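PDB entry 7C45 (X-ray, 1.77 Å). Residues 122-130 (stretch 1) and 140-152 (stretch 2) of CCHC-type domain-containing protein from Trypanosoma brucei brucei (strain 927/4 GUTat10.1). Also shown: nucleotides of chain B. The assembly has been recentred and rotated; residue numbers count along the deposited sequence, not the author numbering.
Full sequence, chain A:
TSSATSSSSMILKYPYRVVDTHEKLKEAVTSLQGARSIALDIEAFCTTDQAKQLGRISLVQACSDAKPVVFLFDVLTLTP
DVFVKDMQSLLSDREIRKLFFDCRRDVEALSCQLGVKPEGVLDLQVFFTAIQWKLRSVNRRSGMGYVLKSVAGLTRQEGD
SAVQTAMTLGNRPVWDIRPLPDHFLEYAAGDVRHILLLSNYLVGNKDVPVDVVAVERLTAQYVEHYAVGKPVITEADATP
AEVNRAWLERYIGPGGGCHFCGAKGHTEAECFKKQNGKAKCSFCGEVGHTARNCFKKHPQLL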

# COMPACT_ATOMS: atom_id res chain seq x y z
N LEU A 122 6.59 -1.95 -6.97
CA LEU A 122 5.64 -0.91 -7.34
C LEU A 122 4.86 -0.53 -6.10
O LEU A 122 4.19 -1.38 -5.51
CB LEU A 122 4.69 -1.40 -8.44
CG LEU A 122 3.66 -0.37 -8.90
CD1 LEU A 122 4.38 0.78 -9.53
CD2 LEU A 122 2.76 -1.04 -9.95
N ASP A 123 4.94 0.74 -5.71
CA ASP A 123 4.31 1.23 -4.49
C ASP A 123 2.99 1.89 -4.89
O ASP A 123 2.98 2.94 -5.54
CB ASP A 123 5.24 2.20 -3.76
CG ASP A 123 4.68 2.69 -2.44
OD1 ASP A 123 3.46 2.74 -2.24
OD2 ASP A 123 5.51 3.04 -1.58
N LEU A 124 1.88 1.26 -4.53
CA LEU A 124 0.59 1.76 -5.01
C LEU A 124 0.18 3.05 -4.31
O LEU A 124 -0.58 3.85 -4.88
CB LEU A 124 -0.48 0.69 -4.84
CG LEU A 124 -0.30 -0.56 -5.70
CD1 LEU A 124 -1.53 -1.46 -5.54
CD2 LEU A 124 -0.05 -0.23 -7.19
N GLN A 125 0.64 3.28 -3.09
CA GLN A 125 0.40 4.59 -2.48
C GLN A 125 1.06 5.68 -3.29
O GLN A 125 0.44 6.72 -3.58
CB GLN A 125 0.92 4.62 -1.04
CG GLN A 125 0.53 5.88 -0.29
CD GLN A 125 1.23 6.01 1.05
OE1 GLN A 125 2.45 6.00 1.12
NE2 GLN A 125 0.46 6.09 2.13
N VAL A 126 2.32 5.46 -3.67
CA VAL A 126 3.04 6.40 -4.54
C VAL A 126 2.30 6.56 -5.87
O VAL A 126 2.18 7.68 -6.39
CB VAL A 126 4.49 5.94 -4.74
CG1 VAL A 126 5.21 6.82 -5.73
CG2 VAL A 126 5.24 5.98 -3.40
N PHE A 127 1.82 5.45 -6.45
CA PHE A 127 1.02 5.51 -7.68
C PHE A 127 -0.14 6.49 -7.51
O PHE A 127 -0.34 7.39 -8.34
CB PHE A 127 0.51 4.11 -8.05
CG PHE A 127 0.37 3.87 -9.55
CD1 PHE A 127 -0.19 4.83 -10.37
CD2 PHE A 127 0.82 2.70 -10.12
CE1 PHE A 127 -0.34 4.61 -11.75
CE2 PHE A 127 0.71 2.46 -11.50
CZ PHE A 127 0.13 3.43 -12.31
N PHE A 128 -0.90 6.34 -6.43
CA PHE A 128 -2.04 7.22 -6.22
C PHE A 128 -1.59 8.66 -6.04
O PHE A 128 -2.19 9.58 -6.60
CB PHE A 128 -2.86 6.76 -5.01
CG PHE A 128 -4.16 7.52 -4.84
CD1 PHE A 128 -5.26 7.19 -5.61
CD2 PHE A 128 -4.26 8.55 -3.93
CE1 PHE A 128 -6.45 7.88 -5.46
CE2 PHE A 128 -5.46 9.23 -3.77
CZ PHE A 128 -6.55 8.90 -4.53
N THR A 129 -0.51 8.88 -5.27
CA THR A 129 -0.00 10.25 -5.14
C THR A 129 0.43 10.81 -6.49
O THR A 129 0.15 11.97 -6.79
CB THR A 129 1.15 10.28 -4.13
OG1 THR A 129 0.63 9.92 -2.86
CG2 THR A 129 1.74 11.69 -4.05
N ALA A 130 1.09 10.00 -7.33
CA ALA A 130 1.58 10.49 -8.62
C ALA A 130 0.43 10.95 -9.49
O ALA A 130 0.56 11.93 -10.24
CB ALA A 130 2.38 9.39 -9.33
N ARG A 140 0.49 14.66 -1.37
CA ARG A 140 0.08 13.96 -0.15
C ARG A 140 0.10 12.44 -0.33
O ARG A 140 -0.33 11.92 -1.35
CB ARG A 140 -1.32 14.43 0.23
CG ARG A 140 -1.94 13.79 1.43
CD ARG A 140 -3.27 14.47 1.71
NE ARG A 140 -3.78 14.17 3.04
CZ ARG A 140 -4.74 14.88 3.63
NH1 ARG A 140 -5.15 14.55 4.84
NH2 ARG A 140 -5.27 15.92 3.01
N ARG A 141 0.56 11.75 0.70
CA ARG A 141 0.36 10.31 0.83
C ARG A 141 -0.95 10.05 1.56
O ARG A 141 -1.11 10.45 2.71
CB ARG A 141 1.51 9.64 1.59
CG ARG A 141 2.84 9.65 0.88
CD ARG A 141 3.89 8.97 1.78
NE ARG A 141 5.22 8.96 1.18
CZ ARG A 141 5.69 7.97 0.44
NH1 ARG A 141 4.95 6.89 0.21
NH2 ARG A 141 6.90 8.06 -0.06
N SER A 142 -1.87 9.36 0.90
CA SER A 142 -3.14 9.02 1.51
C SER A 142 -3.08 7.62 2.10
O SER A 142 -2.35 6.76 1.62
CB SER A 142 -4.28 9.15 0.51
OG SER A 142 -4.42 10.51 0.16
N GLY A 143 -3.85 7.42 3.16
CA GLY A 143 -3.91 6.12 3.80
C GLY A 143 -4.71 5.13 2.96
O GLY A 143 -5.43 5.48 2.04
N MET A 144 -4.58 3.86 3.34
CA MET A 144 -5.21 2.78 2.60
C MET A 144 -6.72 2.97 2.49
O MET A 144 -7.32 2.68 1.44
CB MET A 144 -4.88 1.45 3.29
CG MET A 144 -5.58 0.25 2.74
SD MET A 144 -5.08 -0.19 1.07
CE MET A 144 -3.56 -1.08 1.42
N GLY A 145 -7.37 3.42 3.56
CA GLY A 145 -8.81 3.57 3.51
C GLY A 145 -9.27 4.57 2.47
O GLY A 145 -10.19 4.30 1.69
N TYR A 146 -8.62 5.73 2.44
CA TYR A 146 -8.92 6.77 1.46
C TYR A 146 -8.64 6.29 0.04
O TYR A 146 -9.42 6.56 -0.89
CB TYR A 146 -8.10 8.01 1.77
CG TYR A 146 -8.44 9.20 0.89
CD1 TYR A 146 -7.86 9.35 -0.36
CD2 TYR A 146 -9.34 10.16 1.31
CE1 TYR A 146 -8.18 10.42 -1.17
CE2 TYR A 146 -9.65 11.24 0.52
CZ TYR A 146 -9.07 11.37 -0.71
OH TYR A 146 -9.39 12.44 -1.51
N VAL A 147 -7.51 5.62 -0.17
CA VAL A 147 -7.20 5.17 -1.52
C VAL A 147 -8.19 4.10 -1.95
O VAL A 147 -8.64 4.09 -3.10
CB VAL A 147 -5.76 4.65 -1.61
CG1 VAL A 147 -5.51 4.12 -3.03
CG2 VAL A 147 -4.81 5.74 -1.26
N LEU A 148 -8.54 3.19 -1.05
CA LEU A 148 -9.51 2.16 -1.39
C LEU A 148 -10.82 2.77 -1.86
O LEU A 148 -11.37 2.37 -2.90
CB LEU A 148 -9.72 1.23 -0.20
CG LEU A 148 -8.81 0.02 -0.15
CD1 LEU A 148 -9.08 -0.74 1.14
CD2 LEU A 148 -9.04 -0.87 -1.37
N LYS A 149 -11.32 3.78 -1.14
CA LYS A 149 -12.59 4.41 -1.47
C LYS A 149 -12.52 5.16 -2.79
O LYS A 149 -13.40 5.03 -3.65
CB LYS A 149 -13.01 5.34 -0.33
CG LYS A 149 -14.35 6.04 -0.49
CD LYS A 149 -14.83 6.51 0.88
CE LYS A 149 -15.46 7.90 0.84
NZ LYS A 149 -16.62 7.97 -0.06
N SER A 150 -11.47 5.95 -2.97
CA SER A 150 -11.36 6.75 -4.18
C SER A 150 -11.11 5.89 -5.41
O SER A 150 -11.61 6.19 -6.49
CB SER A 150 -10.27 7.80 -4.02
OG SER A 150 -9.99 8.39 -5.27
N VAL A 151 -10.32 4.82 -5.29
CA VAL A 151 -9.96 4.03 -6.46
C VAL A 151 -10.96 2.92 -6.73
O VAL A 151 -11.36 2.70 -7.88
CB VAL A 151 -8.54 3.46 -6.32
CG1 VAL A 151 -8.28 2.50 -7.43
CG2 VAL A 151 -7.51 4.59 -6.32
N ALA A 152 -11.39 2.18 -5.72
CA ALA A 152 -12.24 1.02 -5.93
C ALA A 152 -13.66 1.20 -5.41
O ALA A 152 -14.47 0.29 -5.55
CB ALA A 152 -11.61 -0.22 -5.27
P U B 6 -10.18 15.79 6.29
OP1 U B 6 -10.52 15.74 7.72
OP2 U B 6 -9.09 16.68 5.84
O5' U B 6 -9.79 14.34 5.80
C5' U B 6 -10.66 13.24 5.99
C4' U B 6 -9.89 11.94 5.90
O4' U B 6 -9.48 11.72 4.53
C3' U B 6 -8.62 11.87 6.74
O3' U B 6 -8.42 10.52 7.14
C2' U B 6 -7.54 12.25 5.74
O2' U B 6 -6.24 11.78 6.03
C1' U B 6 -8.07 11.59 4.47
N1 U B 6 -7.60 12.23 3.24
C2 U B 6 -6.66 11.54 2.52
O2 U B 6 -6.21 10.46 2.86
N3 U B 6 -6.26 12.15 1.35
C4 U B 6 -6.70 13.36 0.89
O4 U B 6 -6.23 13.78 -0.18
C5 U B 6 -7.67 14.02 1.71
C6 U B 6 -8.09 13.45 2.85
P U B 8 -2.27 9.68 7.69
OP1 U B 8 -1.67 10.42 8.83
OP2 U B 8 -3.11 10.44 6.73
O5' U B 8 -1.08 8.92 6.99
C5' U B 8 -1.09 8.68 5.60
C4' U B 8 0.11 7.87 5.20
O4' U B 8 1.32 8.59 5.55
C3' U B 8 0.28 6.53 5.88
O3' U B 8 -0.52 5.53 5.27
C2' U B 8 1.77 6.27 5.74
O2' U B 8 2.09 5.85 4.42
C1' U B 8 2.32 7.69 5.92
N1 U B 8 2.69 8.00 7.32
C2 U B 8 3.91 7.56 7.77
O2 U B 8 4.65 6.89 7.07
N3 U B 8 4.20 7.91 9.07
C4 U B 8 3.39 8.67 9.90
O4 U B 8 3.75 8.94 11.04
C5 U B 8 2.15 9.11 9.33
C6 U B 8 1.85 8.77 8.08
P U B 9 -1.05 4.28 6.12
OP1 U B 9 -1.89 3.48 5.19
OP2 U B 9 -1.64 4.83 7.37
O5' U B 9 0.29 3.51 6.51
C5' U B 9 0.87 2.54 5.65
C4' U B 9 2.18 1.98 6.18
O4' U B 9 3.11 3.03 6.54
C3' U B 9 2.13 1.10 7.42
O3' U B 9 1.68 -0.20 7.15
C2' U B 9 3.56 1.16 7.93
O2' U B 9 4.42 0.30 7.19
C1' U B 9 3.94 2.60 7.60
N1 U B 9 3.73 3.49 8.75
C2 U B 9 4.66 3.46 9.79
O2 U B 9 5.64 2.73 9.81
N3 U B 9 4.42 4.31 10.83
C4 U B 9 3.35 5.18 10.95
O4 U B 9 3.27 5.88 11.96
C5 U B 9 2.43 5.15 9.85
C6 U B 9 2.64 4.33 8.81
O HOH W 1 7.13 5.11 -0.88
O HOH W 2 -1.39 8.42 -1.76

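Stretch 1 ends a strand at Leu-122 and Asp-123, then turns into a helix. Asp-123 caps the helix: Asp-123 OD1 accepts from Val-126 N at 3.3 Å and, weakly, from Gln-125 N at 3.0 Å. Asp-123 OD2 lies 4.3 Å from Arg-141 NH1, too far for a salt bridge. Water 1 bridges them, donating to Asp-123 OD2 (2.7 Å) and accepting from Arg-141 NH1 (3.0 Å).

Gln-125 points toward stretch 2. An amide suits it, being acceptor and donor at once. Gln-125 OE1 accepts from Arg-141 NH1 at 2.8 Å, and Gln-125 NE2 donates to Ser-142 O at 2.9 Å. Gln-125 NE2 also donates to U8 O2' at 2.8 Å, so one amide nitrogen of stretch 1 bonds both stretch 2 and the RNA. Val-126 CG2 packs 3.7 Å from Arg-141 NH1.

The stretches bury 516 Å² between them, both sides summed, Phe-128 contributing most. Its flat apolar ring suits a knob among Tyr-146, Val-147, Ser-150 and Val-151. Val-147 CG2 covers one face, 3.9 Å from Phe-128 CD2. Val-151 CG2 approaches Phe-128 CD1 at 3.5 Å. Ser-150 OG lies at the ring edge, 3.6 Å from Phe-128 CZ.

Thr-129 OG1 donates to Arg-140 O at 2.7 Å. Thr-129 OG1 also accepts from water 2 (2.7 Å), which accepts from Ser-142 N (2.9 Å). A hydroxyl suits both roles.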